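Site-specific recombinase, resolvase family protein (PDB 3GUV) probably catalyses site-specific DNA recombination as a member of the serine resolvase family, cutting and rejoining DNA strands at defined sites. Local coordinates at residues E57-I60 / Q61-M65. Residues are numbered along the deposited sequence; the frame is centred on the assembly and turned at random.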
loop_
_atom_site.group_PDB
_atom_site.type_symbol
_atom_site.label_atom_id
_atom_site.label_comp_id
_atom_site.label_asym_id
_atom_site.label_seq_id
_atom_site.Cartn_x
_atom_site.Cartn_y
_atom_site.Cartn_z
ATOM N N GLU A 57 0.608 21.314 -1.842
ATOM C CA GLU A 57 -0.141 21.552 -3.070
ATOM C C GLU A 57 -1.467 20.800 -3.050
ATOM O O GLU A 57 -1.568 19.708 -2.470
ATOM C CB GLU A 57 0.664 21.178 -4.316
ATOM C CG GLU A 57 -0.059 21.379 -5.660
ATOM C CD GLU A 57 -0.497 22.839 -5.921
ATOM O OE1 GLU A 57 -0.696 23.247 -7.106
ATOM O OE2 GLU A 57 -0.627 23.602 -4.933
ATOM N N GLY A 58 -2.475 21.407 -3.686
ATOM C CA GLY A 58 -3.809 20.838 -3.801
ATOM C C GLY A 58 -3.980 19.894 -4.983
ATOM O O GLY A 58 -3.027 19.180 -5.407
ATOM N N ARG A 59 -5.208 19.867 -5.507
ATOM C CA ARG A 59 -5.649 18.747 -6.350
ATOM C C ARG A 59 -6.606 19.185 -7.467
ATOM O O ARG A 59 -7.302 18.341 -8.044
ATOM C CB ARG A 59 -6.361 17.732 -5.453
ATOM C CG ARG A 59 -6.081 16.294 -5.772
ATOM C CD ARG A 59 -5.135 15.676 -4.768
ATOM N NE ARG A 59 -5.237 14.228 -4.885
ATOM C CZ ARG A 59 -4.439 13.451 -5.628
ATOM N NH1 ARG A 59 -3.410 13.966 -6.327
ATOM N NH2 ARG A 59 -4.679 12.138 -5.660
ATOM N N ILE A 60 -6.616 20.485 -7.761
ATOM C CA ILE A 60 -7.571 21.116 -8.683
ATOM C C ILE A 60 -7.525 20.577 -10.123
ATOM O O ILE A 60 -8.560 20.310 -10.728
ATOM C CB ILE A 60 -7.354 22.646 -8.764
ATOM C CG1 ILE A 60 -7.577 23.302 -7.386
ATOM C CG2 ILE A 60 -8.283 23.244 -9.780
ATOM C CD1 ILE A 60 -6.577 24.417 -7.106
ATOM N N GLN A 61 -6.329 20.463 -10.675
ATOM C CA GLN A 61 -6.203 19.997 -12.059
ATOM C C GLN A 61 -6.447 18.499 -12.079
ATOM O O GLN A 61 -6.974 17.968 -13.038
ATOM C CB GLN A 61 -4.822 20.334 -12.633
ATOM C CG GLN A 61 -4.556 21.830 -12.737
ATOM C CD GLN A 61 -5.653 22.582 -13.460
ATOM O OE1 GLN A 61 -6.133 22.159 -14.530
ATOM N NE2 GLN A 61 -6.075 23.707 -12.873
ATOM N N PHE A 62 -6.049 17.820 -11.001
ATOM C CA PHE A 62 -6.378 16.418 -10.873
ATOM C C PHE A 62 -7.896 16.225 -10.894
ATOM O O PHE A 62 -8.403 15.307 -11.542
ATOM C CB PHE A 62 -5.769 15.844 -9.603
ATOM C CG PHE A 62 -6.222 14.481 -9.308
ATOM C CD1 PHE A 62 -5.534 13.395 -9.795
ATOM C CD2 PHE A 62 -7.387 14.275 -8.573
ATOM C CE1 PHE A 62 -5.980 12.120 -9.520
ATOM C CE2 PHE A 62 -7.841 12.993 -8.294
ATOM C CZ PHE A 62 -7.136 11.918 -8.760
ATOM N N ASN A 63 -8.623 17.106 -10.215
ATOM C CA ASN A 63 -10.084 17.021 -10.191
ATOM C C ASN A 63 -10.652 17.394 -11.576
ATOM O O ASN A 63 -11.529 16.708 -12.062
ATOM C CB ASN A 63 -10.695 17.883 -9.083
ATOM C CG ASN A 63 -10.305 17.411 -7.678
ATOM O OD1 ASN A 63 -10.086 16.224 -7.434
ATOM N ND2 ASN A 63 -10.208 18.357 -6.751
ATOM N N ARG A 64 -10.143 18.443 -12.220
ATOM C CA ARG A 64 -10.544 18.699 -13.603
ATOM C C ARG A 64 -10.322 17.444 -14.474
ATOM O O ARG A 64 -11.202 17.087 -15.252
ATOM C CB ARG A 64 -9.853 19.912 -14.257
ATOM C CG ARG A 64 -10.136 19.877 -15.825
ATOM C CD ARG A 64 -9.926 21.127 -16.663
ATOM N NE ARG A 64 -8.669 21.820 -16.372
ATOM C CZ ARG A 64 -7.952 22.501 -17.261
ATOM N NH1 ARG A 64 -6.846 23.126 -16.866
ATOM N NH2 ARG A 64 -8.331 22.581 -18.536
ATOM N N MET A 65 -9.162 16.776 -14.335
ATOM C CA MET A 65 -8.851 15.584 -15.143
ATOM C C MET A 65 -9.915 14.496 -14.944
ATOM O O MET A 65 -10.435 13.950 -15.917
ATOM C CB MET A 65 -7.441 15.047 -14.838
ATOM C CG MET A 65 -6.912 13.928 -15.779
ATOM S SD MET A 65 -5.228 13.282 -15.466
ATOM C CE MET A 65 -5.509 12.446 -13.875
#
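Gln-61 stands in the first turn of helix 60-70, just past the loop that follows strand 41-48, and its amide NE2 rests 3.8 Å from CG2 of Ile-60, the two side chains crossing at a slant. Its backbone N and that of Phe-62 are taken by the two carboxylate oxygens of Asp-48, OD1 and OD2 respectively. Phe-62 carries the main side-chain contact. With CG anti to the backbone N (chi1 172°), the ring runs alongside Arg-59, whose chain bends at chi2 to lay the guanidinium flat over one ring face. The planes are 8° from parallel, and CZ of Arg-59 stands 4.1 Å from the centroid of the Phe-62 ring, almost on its normal: a cation-pi stack. Lower down, CG of Arg-59 touches ring atom CD2 of Phe-62 at 3.7 Å. NH2 of Arg-59 also hydrogen-bonds to the carbonyl of Phe-87, so the guanidinium is held through an N-H as well as over a face. Asn-63 N donates to O of Arg-59, the N-cap residue, at 2.8 Å, lying in the carbonyl plane. The side-chain amide of Asn-63 lays its face against that same O of Arg-59, CG 3.2 Å from it, which leaves ND2 badly angled to donate. Arg-64 N reaches O of Ile-60 at 2.9 Å in a nearly straight bond (169°), continuing the helical pattern. NH1 of Arg-64 grips OE1 of Gln-61 at 2.6 Å, with a second, weak bond from NE to the same oxygen. This N-terminal helix end in the resolvase N-terminal domain is thus secured twice: the carboxylate from strand 41-48 meets early N-H groups and would probably be favoured by the helix dipole, while the Arg-59 cation, its rotation fixed by stack and Phe-87 carbonyl together, rests on the pi face of Phe-62, which would partly offset its charge.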